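Local coordinates for zona occludens toxin N-terminal domain-containing protein (Neisseria meningitidis MC58, PDB 2R2A) that is of uncharacterised function but belongs to the zonular occludens toxin (Zot) family and probably binds nucleotide through its P-loop NTPase-type N-terminal domain, at residues 41-47 with 88-94; 157-163 with 176-182. All coordinates share one frame. Residue numbers count along the deposited sequence, not the author numbering.

Interaction 1 (41-47 with 88-94)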
ATOM      1  N   ARG A  41       3.541 -12.601  -9.214  1.00 20.80           N
ATOM      2  CA  ARG A  41       2.603 -12.647  -8.086  1.00 22.60           C
ATOM      3  C   ARG A  41       1.355 -11.821  -8.444  1.00 23.15           C
ATOM      4  O   ARG A  41       1.469 -10.771  -9.070  1.00 21.48           O
ATOM      5  CB  ARG A  41       3.264 -12.073  -6.818  1.00 22.31           C
ATOM      6  CG  ARG A  41       4.429 -12.947  -6.377  1.00 24.24           C
ATOM      7  CD  ARG A  41       5.208 -12.276  -5.265  1.00 24.42           C
ATOM      8  NE  ARG A  41       4.405 -12.118  -4.063  1.00 23.38           N
ATOM      9  CZ  ARG A  41       4.828 -11.509  -2.954  1.00 26.20           C
ATOM     10  NH1 ARG A  41       6.055 -11.003  -2.900  1.00 23.90           N
ATOM     11  NH2 ARG A  41       4.010 -11.376  -1.902  1.00 24.68           N
ATOM     12  N   LYS A  42       0.179 -12.345  -8.091  1.00 23.00           N
ATOM     13  CA  LYS A  42      -1.078 -11.667  -8.351  1.00 24.93           C
ATOM     14  C   LYS A  42      -1.092 -10.347  -7.570  1.00 24.87           C
ATOM     15  O   LYS A  42      -0.672 -10.326  -6.413  1.00 26.18           O
ATOM     16  CB  LYS A  42      -2.235 -12.553  -7.897  1.00 25.48           C
ATOM     17  CG  LYS A  42      -3.596 -11.990  -8.181  1.00 27.54           C
ATOM     18  CD  LYS A  42      -4.693 -13.070  -7.955  1.00 25.90           C
ATOM     19  CE  LYS A  42      -6.041 -12.575  -8.493  1.00 29.22           C
ATOM     20  NZ  LYS A  42      -7.231 -13.425  -8.101  1.00 29.62           N
ATOM     21  N   VAL A  43      -1.541  -9.267  -8.216  1.00 25.03           N
ATOM     22  CA  VAL A  43      -1.634  -7.917  -7.614  1.00 24.35           C
ATOM     23  C   VAL A  43      -3.113  -7.494  -7.445  1.00 24.56           C
ATOM     24  O   VAL A  43      -3.890  -7.556  -8.393  1.00 24.66           O
ATOM     25  CB  VAL A  43      -0.857  -6.865  -8.462  1.00 24.89           C
ATOM     26  CG1 VAL A  43      -0.946  -5.435  -7.846  1.00 21.60           C
ATOM     27  CG2 VAL A  43       0.632  -7.250  -8.601  1.00 24.31           C
ATOM     28  N   PHE A  44      -3.503  -7.135  -6.227  1.00 23.22           N
ATOM     29  CA  PHE A  44      -4.839  -6.574  -5.967  1.00 23.26           C
ATOM     30  C   PHE A  44      -4.638  -5.097  -5.724  1.00 23.51           C
ATOM     31  O   PHE A  44      -3.773  -4.717  -4.930  1.00 22.58           O
ATOM     32  CB  PHE A  44      -5.473  -7.215  -4.722  1.00 23.81           C
ATOM     33  CG  PHE A  44      -5.757  -8.704  -4.879  1.00 23.91           C
ATOM     34  CD1 PHE A  44      -4.862  -9.658  -4.406  1.00 25.50           C
ATOM     35  CD2 PHE A  44      -6.946  -9.121  -5.466  1.00 24.02           C
ATOM     36  CE1 PHE A  44      -5.136 -11.036  -4.544  1.00 27.59           C
ATOM     37  CE2 PHE A  44      -7.230 -10.497  -5.627  1.00 27.42           C
ATOM     38  CZ  PHE A  44      -6.318 -11.445  -5.156  1.00 28.00           C
ATOM     39  N   THR A  45      -5.401  -4.250  -6.400  1.00 23.31           N
ATOM     40  CA  THR A  45      -5.256  -2.822  -6.143  1.00 24.18           C
ATOM     41  C   THR A  45      -6.498  -2.061  -6.508  1.00 24.55           C
ATOM     42  O   THR A  45      -7.348  -2.579  -7.225  1.00 25.14           O
ATOM     43  CB  THR A  45      -3.984  -2.223  -6.828  1.00 23.42           C
ATOM     44  OG1 THR A  45      -3.754  -0.875  -6.385  1.00 24.99           O
ATOM     45  CG2 THR A  45      -4.079  -2.277  -8.355  1.00 26.76           C
ATOM     46  N   ASN A  46      -6.613  -0.841  -5.976  1.00 24.43           N
ATOM     47  CA  ASN A  46      -7.679   0.088  -6.363  1.00 24.75           C
ATOM     48  C   ASN A  46      -7.124   1.227  -7.235  1.00 24.81           C
ATOM     49  O   ASN A  46      -7.860   2.154  -7.563  1.00 24.68           O
ATOM     50  CB  ASN A  46      -8.423   0.656  -5.119  1.00 24.08           C
ATOM     51  CG  ASN A  46      -7.514   1.467  -4.197  1.00 23.52           C
ATOM     52  OD1 ASN A  46      -6.331   1.164  -4.041  1.00 20.60           O
ATOM     53  ND2 ASN A  46      -8.074   2.516  -3.568  1.00 22.06           N
ATOM     54  N   ILE A  47      -5.826   1.187  -7.577  1.00 25.71           N
ATOM     55  CA  ILE A  47      -5.230   2.265  -8.372  1.00 26.26           C
ATOM     56  C   ILE A  47      -5.793   2.262  -9.792  1.00 27.44           C
ATOM     57  O   ILE A  47      -5.728   1.245 -10.460  1.00 26.49           O
ATOM     58  CB  ILE A  47      -3.700   2.180  -8.436  1.00 27.03           C
ATOM     59  CG1 ILE A  47      -3.080   2.524  -7.051  1.00 27.00           C
ATOM     60  CG2 ILE A  47      -3.146   3.187  -9.440  1.00 26.40           C
ATOM     61  CD1 ILE A  47      -1.652   2.105  -6.975  1.00 30.65           C
ATOM     62  N   GLY A  88       0.258 -15.650  -1.305  1.00 28.49           N
ATOM     63  CA  GLY A  88       1.469 -15.045  -1.836  1.00 28.13           C
ATOM     64  C   GLY A  88       1.213 -13.856  -2.756  1.00 27.22           C
ATOM     65  O   GLY A  88       2.060 -13.504  -3.575  1.00 27.20           O
ATOM     66  N   SER A  89       0.056 -13.217  -2.620  1.00 26.74           N
ATOM     67  CA  SER A  89      -0.283 -12.122  -3.530  1.00 25.02           C
ATOM     68  C   SER A  89       0.230 -10.797  -2.961  1.00 23.51           C
ATOM     69  O   SER A  89       0.747 -10.754  -1.842  1.00 21.81           O
ATOM     70  CB  SER A  89      -1.802 -12.098  -3.829  1.00 26.47           C
ATOM     71  OG  SER A  89      -2.565 -11.918  -2.653  1.00 28.15           O
ATOM     72  N   ILE A  90       0.060  -9.737  -3.730  1.00 20.80           N
ATOM     73  CA  ILE A  90       0.507  -8.401  -3.341  1.00 20.85           C
ATOM     74  C   ILE A  90      -0.706  -7.468  -3.323  1.00 20.31           C
ATOM     75  O   ILE A  90      -1.469  -7.432  -4.290  1.00 21.91           O
ATOM     76  CB  ILE A  90       1.571  -7.903  -4.389  1.00 20.03           C
ATOM     77  CG1 ILE A  90       2.817  -8.806  -4.406  1.00 17.75           C
ATOM     78  CG2 ILE A  90       1.963  -6.398  -4.109  1.00 19.16           C
ATOM     79  CD1 ILE A  90       3.856  -8.495  -5.522  1.00 19.66           C
ATOM     80  N   VAL A  91      -0.879  -6.666  -2.261  1.00 21.33           N
ATOM     81  CA  VAL A  91      -2.077  -5.842  -2.186  1.00 21.41           C
ATOM     82  C   VAL A  91      -1.590  -4.398  -2.124  1.00 21.01           C
ATOM     83  O   VAL A  91      -0.709  -4.121  -1.331  1.00 20.87           O
ATOM     84  CB  VAL A  91      -2.877  -6.173  -0.902  1.00 21.09           C
ATOM     85  CG1 VAL A  91      -4.006  -5.205  -0.721  1.00 23.90           C
ATOM     86  CG2 VAL A  91      -3.420  -7.652  -0.919  1.00 24.09           C
ATOM     87  N   ILE A  92      -2.103  -3.511  -2.979  1.00 20.69           N
ATOM     88  CA  ILE A  92      -1.688  -2.088  -2.964  1.00 20.85           C
ATOM     89  C   ILE A  92      -2.965  -1.262  -2.814  1.00 20.82           C
ATOM     90  O   ILE A  92      -3.860  -1.319  -3.694  1.00 21.22           O
ATOM     91  CB  ILE A  92      -0.963  -1.665  -4.281  1.00 19.89           C
ATOM     92  CG1 ILE A  92       0.265  -2.579  -4.509  1.00 22.34           C
ATOM     93  CG2 ILE A  92      -0.633  -0.149  -4.285  1.00 20.10           C
ATOM     94  CD1 ILE A  92       0.851  -2.531  -5.971  1.00 20.89           C
ATOM     95  N   VAL A  93      -3.065  -0.512  -1.716  1.00 20.63           N
ATOM     96  CA  VAL A  93      -4.320   0.167  -1.442  1.00 19.98           C
ATOM     97  C   VAL A  93      -4.001   1.654  -1.461  1.00 20.86           C
ATOM     98  O   VAL A  93      -3.249   2.148  -0.628  1.00 19.75           O
ATOM     99  CB  VAL A  93      -4.936  -0.307  -0.106  1.00 20.68           C
ATOM    100  CG1 VAL A  93      -6.141   0.529   0.257  1.00 20.07           C
ATOM    101  CG2 VAL A  93      -5.374  -1.814  -0.207  1.00 19.58           C
ATOM    102  N   ASP A  94      -4.529   2.356  -2.443  1.00 21.27           N
ATOM    103  CA  ASP A  94      -4.382   3.809  -2.491  1.00 21.91           C
ATOM    104  C   ASP A  94      -5.462   4.449  -1.577  1.00 21.76           C
ATOM    105  O   ASP A  94      -6.617   3.950  -1.480  1.00 22.08           O
ATOM    106  CB  ASP A  94      -4.505   4.289  -3.942  1.00 22.48           C
ATOM    107  CG  ASP A  94      -4.156   5.757  -4.096  1.00 28.61           C
ATOM    108  OD1 ASP A  94      -3.273   6.226  -3.354  1.00 32.17           O
ATOM    109  OD2 ASP A  94      -4.753   6.440  -4.948  1.00 32.31           O
TER

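Interaction 2 (157-163 with 176-182)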
HETATM    1  N   MSE A 157      11.512  20.688  -4.891  0.60 20.00           N
HETATM    2  CA  MSE A 157      12.580  19.603  -4.702  0.60 19.99           C
HETATM    3  C   MSE A 157      11.956  18.590  -3.790  0.60 16.64           C
HETATM    4  O   MSE A 157      11.610  18.925  -2.658  0.60 15.08           O
HETATM    5  CB  MSE A 157      13.974  20.005  -4.077  0.60 19.62           C
HETATM    6  CG  MSE A 157      14.867  18.722  -3.526  0.60 20.99           C
HETATM    7 SE   MSE A 157      16.766  18.639  -2.654  0.76 29.44          SE
HETATM    8  CE  MSE A 157      16.267  18.952  -0.797  0.60 22.70           C
ATOM      9  N   ARG A 158      11.805  17.362  -4.270  1.00 14.60           N
ATOM     10  CA  ARG A 158      11.244  16.327  -3.449  1.00 12.81           C
ATOM     11  C   ARG A 158      12.332  15.413  -2.928  1.00 11.20           C
ATOM     12  O   ARG A 158      13.253  15.088  -3.655  1.00 10.29           O
ATOM     13  CB  ARG A 158      10.241  15.496  -4.260  1.00 11.97           C
ATOM     14  CG  ARG A 158       8.896  16.274  -4.507  1.00 13.45           C
ATOM     15  CD  ARG A 158       8.005  15.536  -5.483  1.00 12.96           C
ATOM     16  NE  ARG A 158       8.546  15.537  -6.848  1.00 11.03           N
ATOM     17  CZ  ARG A 158       7.945  14.950  -7.884  1.00 13.49           C
ATOM     18  NH1 ARG A 158       6.782  14.328  -7.689  1.00 14.31           N
ATOM     19  NH2 ARG A 158       8.502  15.000  -9.102  1.00 10.13           N
ATOM     20  N   THR A 159      12.218  15.115  -1.648  1.00 10.69           N
ATOM     21  CA  THR A 159      13.056  14.188  -0.904  1.00 12.22           C
ATOM     22  C   THR A 159      12.207  12.995  -0.493  1.00 12.54           C
ATOM     23  O   THR A 159      11.055  13.152   0.010  1.00 13.71           O
ATOM     24  CB  THR A 159      13.542  14.890   0.373  1.00 13.08           C
ATOM     25  OG1 THR A 159      14.236  16.081  -0.011  1.00 15.60           O
ATOM     26  CG2 THR A 159      14.532  13.978   1.166  1.00 14.02           C
ATOM     27  N   LEU A 160      12.748  11.797  -0.696  1.00 11.50           N
ATOM     28  CA  LEU A 160      12.136  10.625  -0.173  1.00 13.12           C
ATOM     29  C   LEU A 160      12.761  10.340   1.227  1.00 13.46           C
ATOM     30  O   LEU A 160      13.952  10.159   1.332  1.00 13.00           O
ATOM     31  CB  LEU A 160      12.462   9.482  -1.129  1.00 13.10           C
ATOM     32  CG  LEU A 160      11.726   8.227  -0.781  1.00 18.41           C
ATOM     33  CD1 LEU A 160      10.269   8.450  -1.185  1.00 18.40           C
ATOM     34  CD2 LEU A 160      12.367   7.104  -1.561  1.00 21.33           C
ATOM     35  N   LEU A 161      11.934  10.337   2.263  1.00 12.84           N
ATOM     36  CA  LEU A 161      12.349  10.012   3.638  1.00 13.91           C
ATOM     37  C   LEU A 161      11.991   8.549   3.840  1.00 15.29           C
ATOM     38  O   LEU A 161      10.873   8.099   3.453  1.00 16.02           O
ATOM     39  CB  LEU A 161      11.609  10.903   4.641  1.00 13.26           C
ATOM     40  CG  LEU A 161      11.750  12.449   4.472  1.00 13.36           C
ATOM     41  CD1 LEU A 161      10.927  13.146   5.543  1.00 13.85           C
ATOM     42  CD2 LEU A 161      13.212  12.847   4.626  1.00 11.85           C
ATOM     43  N   GLU A 162      12.893   7.818   4.470  1.00 15.01           N
ATOM     44  CA  GLU A 162      12.658   6.397   4.703  1.00 15.64           C
ATOM     45  C   GLU A 162      12.945   6.002   6.160  1.00 14.67           C
ATOM     46  O   GLU A 162      14.008   6.329   6.704  1.00 13.83           O
ATOM     47  CB  GLU A 162      13.541   5.544   3.798  1.00 17.04           C
ATOM     48  CG  GLU A 162      13.191   4.073   3.921  1.00 22.92           C
ATOM     49  CD  GLU A 162      14.172   3.141   3.242  1.00 29.46           C
ATOM     50  OE1 GLU A 162      14.931   3.563   2.334  1.00 30.06           O
ATOM     51  OE2 GLU A 162      14.149   1.958   3.638  1.00 32.72           O
ATOM     52  N   TRP A 163      11.997   5.273   6.745  1.00 14.36           N
ATOM     53  CA  TRP A 163      12.180   4.693   8.079  1.00 15.63           C
ATOM     54  C   TRP A 163      11.869   3.205   8.010  1.00 16.87           C
ATOM     55  O   TRP A 163      11.231   2.748   7.054  1.00 15.82           O
ATOM     56  CB  TRP A 163      11.233   5.328   9.103  1.00 14.94           C
ATOM     57  CG  TRP A 163      11.346   6.831   9.301  1.00 14.31           C
ATOM     58  CD1 TRP A 163      12.066   7.492  10.252  1.00 15.09           C
ATOM     59  CD2 TRP A 163      10.614   7.823   8.584  1.00 14.17           C
ATOM     60  NE1 TRP A 163      11.854   8.855  10.162  1.00 15.05           N
ATOM     61  CE2 TRP A 163      10.969   9.085   9.138  1.00 15.18           C
ATOM     62  CE3 TRP A 163       9.720   7.774   7.494  1.00 13.28           C
ATOM     63  CZ2 TRP A 163      10.454  10.293   8.637  1.00 16.44           C
ATOM     64  CZ3 TRP A 163       9.176   8.974   7.002  1.00 16.21           C
ATOM     65  CH2 TRP A 163       9.560  10.224   7.584  1.00 14.75           C
ATOM     66  N   SER A 176      15.428  11.438  11.785  1.00 22.22           N
ATOM     67  CA  SER A 176      15.728  10.020  11.987  1.00 22.28           C
ATOM     68  C   SER A 176      15.550   9.160  10.714  1.00 22.10           C
ATOM     69  O   SER A 176      15.743   7.942  10.736  1.00 22.44           O
ATOM     70  CB  SER A 176      14.918   9.437  13.137  1.00 22.16           C
ATOM     71  OG  SER A 176      13.529   9.428  12.859  1.00 21.69           O
ATOM     72  N   ALA A 177      15.174   9.810   9.625  1.00 20.21           N
ATOM     73  CA  ALA A 177      14.987   9.139   8.319  1.00 18.72           C
ATOM     74  C   ALA A 177      16.293   9.060   7.540  1.00 18.67           C
ATOM     75  O   ALA A 177      17.221   9.838   7.764  1.00 17.94           O
ATOM     76  CB  ALA A 177      13.941   9.901   7.499  1.00 19.62           C
ATOM     77  N   PHE A 178      16.333   8.144   6.579  1.00 16.61           N
ATOM     78  CA  PHE A 178      17.327   8.158   5.559  1.00 17.15           C
ATOM     79  C   PHE A 178      16.683   8.962   4.417  1.00 17.52           C
ATOM     80  O   PHE A 178      15.609   8.606   3.936  1.00 18.50           O
ATOM     81  CB  PHE A 178      17.634   6.737   5.094  1.00 18.80           C
ATOM     82  CG  PHE A 178      18.667   6.008   5.927  1.00 21.69           C
ATOM     83  CD1 PHE A 178      18.834   6.271   7.314  1.00 23.16           C
ATOM     84  CD2 PHE A 178      19.448   5.032   5.348  1.00 25.30           C
ATOM     85  CE1 PHE A 178      19.794   5.576   8.071  1.00 25.23           C
ATOM     86  CE2 PHE A 178      20.397   4.339   6.092  1.00 22.77           C
ATOM     87  CZ  PHE A 178      20.590   4.634   7.451  1.00 23.72           C
ATOM     88  N   SER A 179      17.381   9.998   3.964  1.00 15.43           N
ATOM     89  CA  SER A 179      16.856  10.920   2.975  1.00 16.25           C
ATOM     90  C   SER A 179      17.563  10.616   1.662  1.00 15.79           C
ATOM     91  O   SER A 179      18.817  10.519   1.641  1.00 16.09           O
ATOM     92  CB  SER A 179      17.254  12.351   3.399  1.00 16.77           C
ATOM     93  OG  SER A 179      16.373  12.846   4.395  1.00 21.84           O
ATOM     94  N   SER A 180      16.777  10.508   0.588  1.00 16.79           N
ATOM     95  CA  SER A 180      17.325  10.419  -0.769  1.00 17.11           C
ATOM     96  C   SER A 180      16.508  11.260  -1.736  1.00 16.26           C
ATOM     97  O   SER A 180      15.358  11.645  -1.475  1.00 14.64           O
ATOM     98  CB  SER A 180      17.413   8.957  -1.249  1.00 17.40           C
ATOM     99  OG  SER A 180      16.134   8.353  -1.208  1.00 21.06           O
ATOM    100  N   ILE A 181      17.135  11.599  -2.856  1.00 16.55           N
ATOM    101  CA  ILE A 181      16.430  12.377  -3.859  1.00 16.92           C
ATOM    102  C   ILE A 181      15.263  11.526  -4.413  1.00 16.94           C
ATOM    103  O   ILE A 181      15.412  10.350  -4.631  1.00 16.61           O
ATOM    104  CB  ILE A 181      17.409  12.808  -4.974  1.00 18.06           C
ATOM    105  CG1 ILE A 181      16.747  13.830  -5.894  1.00 18.90           C
ATOM    106  CG2 ILE A 181      18.007  11.592  -5.691  1.00 17.72           C
ATOM    107  CD1 ILE A 181      16.410  15.116  -5.157  1.00 13.87           C
ATOM    108  N   TYR A 182      14.115  12.154  -4.636  1.00 17.51           N
ATOM    109  CA  TYR A 182      12.953  11.440  -5.196  1.00 17.01           C
ATOM    110  C   TYR A 182      13.283  11.047  -6.636  1.00 17.69           C
ATOM    111  O   TYR A 182      13.759  11.882  -7.394  1.00 16.60           O
ATOM    112  CB  TYR A 182      11.752  12.375  -5.131  1.00 17.49           C
ATOM    113  CG  TYR A 182      10.493  11.858  -5.780  1.00 17.89           C
ATOM    114  CD1 TYR A 182       9.624  11.031  -5.074  1.00 18.76           C
ATOM    115  CD2 TYR A 182      10.176  12.212  -7.107  1.00 17.68           C
ATOM    116  CE1 TYR A 182       8.465  10.562  -5.675  1.00 18.97           C
ATOM    117  CE2 TYR A 182       8.998  11.750  -7.715  1.00 17.91           C
ATOM    118  CZ  TYR A 182       8.173  10.907  -6.979  1.00 17.88           C
ATOM    119  OH  TYR A 182       7.015  10.467  -7.564  1.00 18.84           O
TER
HETATM  120  O   HOH W   1       5.823  12.552  -9.540  1.00 38.68           O

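Interaction 1 (41-47 with 88-94)
The primary amide of N46 extends a parallel β-ladder beyond the end of its strand: N46 OD1 accepts from D94 N at 2.7 Å, and N46 ND2 donates to D94 O at 2.9 Å. One residue earlier, T45 OG1 donates to I92 O (2.7 Å) and accepts from I47 N (3.2 Å), the latter closing an ST turn as segment 41-47 leaves the sheet. The ladder itself runs I90 N to K42 O, F44 N to I90 O and I92 N to F44 O, each 2.8 Å, with the strand axes 18° apart. At the start, R41 NE holds G88 O at 2.8 Å, its guanidinium face lies over I90 CG1, and R41 NH2 pairs with D125. V43 CG1 meets I92 CD1 at 3.9 Å, and I47 CD1 meets I92 CG2 at 3.7 Å. Hydrophobic strand 90-93 running into D94 is consistent with a Walker B motif; a bound sulfate lies about 6 Å from the D94 side chain. Helix 18-28 packs on V43 and I92 through M22 and M26, while I90, on the same face, touches F127 of strand 125-130; F44 on the other face meets W80, and strands 55-58 and 125-130 flank the pair.

Interaction 2 (157-163 with 176-182)
Five backbone hydrogen bonds join segments 157-163 and 176-182 in antiparallel register. L160 and S180 form a hydrogen-bonded pair, with L160 N to S180 O at 2.7 Å and S180 N to L160 O at 2.9 Å; E162 and F178 form the next, with E162 N to F178 O at 2.9 Å and F178 N to E162 O at 3.0 Å. Y182 N to R158 O, 3.2 Å, carries the pairing one residue past strand 178-181. T159-I181 and L161-S179 are the non-hydrogen-bonded pairs. The strand axes, 4.6 Å apart at their closest, run at 149°, so the pair is twisted. With strand 144-152, which hydrogen-bonds to the other side of strand 158-163, these strands make an antiparallel β-meander appended to the parallel sheet of the P-loop NTPase-type fold, and 178-181 is its outermost strand. Apolar contacts lie at both ends: M157 CG meets I181 CD1 at 4.2 Å, while A177 CB sits over the five-membered ring of W163, 3.8 Å from its centroid, in a CH-pi contact, and reaches L161 CB at 3.8 Å. W163 NE1 and S176 OG both hydrogen-bond to M173 O. Polar and aromatic groups combine where R158 lies along the Y182 ring, R158 CZ to Y182 CE2 being 3.4 Å and R158 CD standing over the ring face. A water links the two tips, accepting from R158 NH1 at 2.7 Å and donating to Y182 OH at 3.1 Å. Both tips hydrogen-bond to the probable Walker A loop, R158 NH1 to S16 O and Y182 OH to G17 O.

Both contacts belong to one mixed sheet, and they come in series along the chain, interaction 1 closing before interaction 2 opens. Their centres are 24 Å apart and their nearest atoms about 12 Å, because strands 125-130, 7-11 and 144-152 lie between strands 90-93 and 158-163. Interaction 1 is parallel and buried in the sheet; interaction 2 is antiparallel and forms its edge within this chain. They nevertheless converge on the same element: I47 touches T19, while R158 and Y182 hydrogen-bond to S16 and G17, and both contacts pack on helix 18-28. The probable nucleotide-binding loop is thus approached both from the parallel core and from the antiparallel extension.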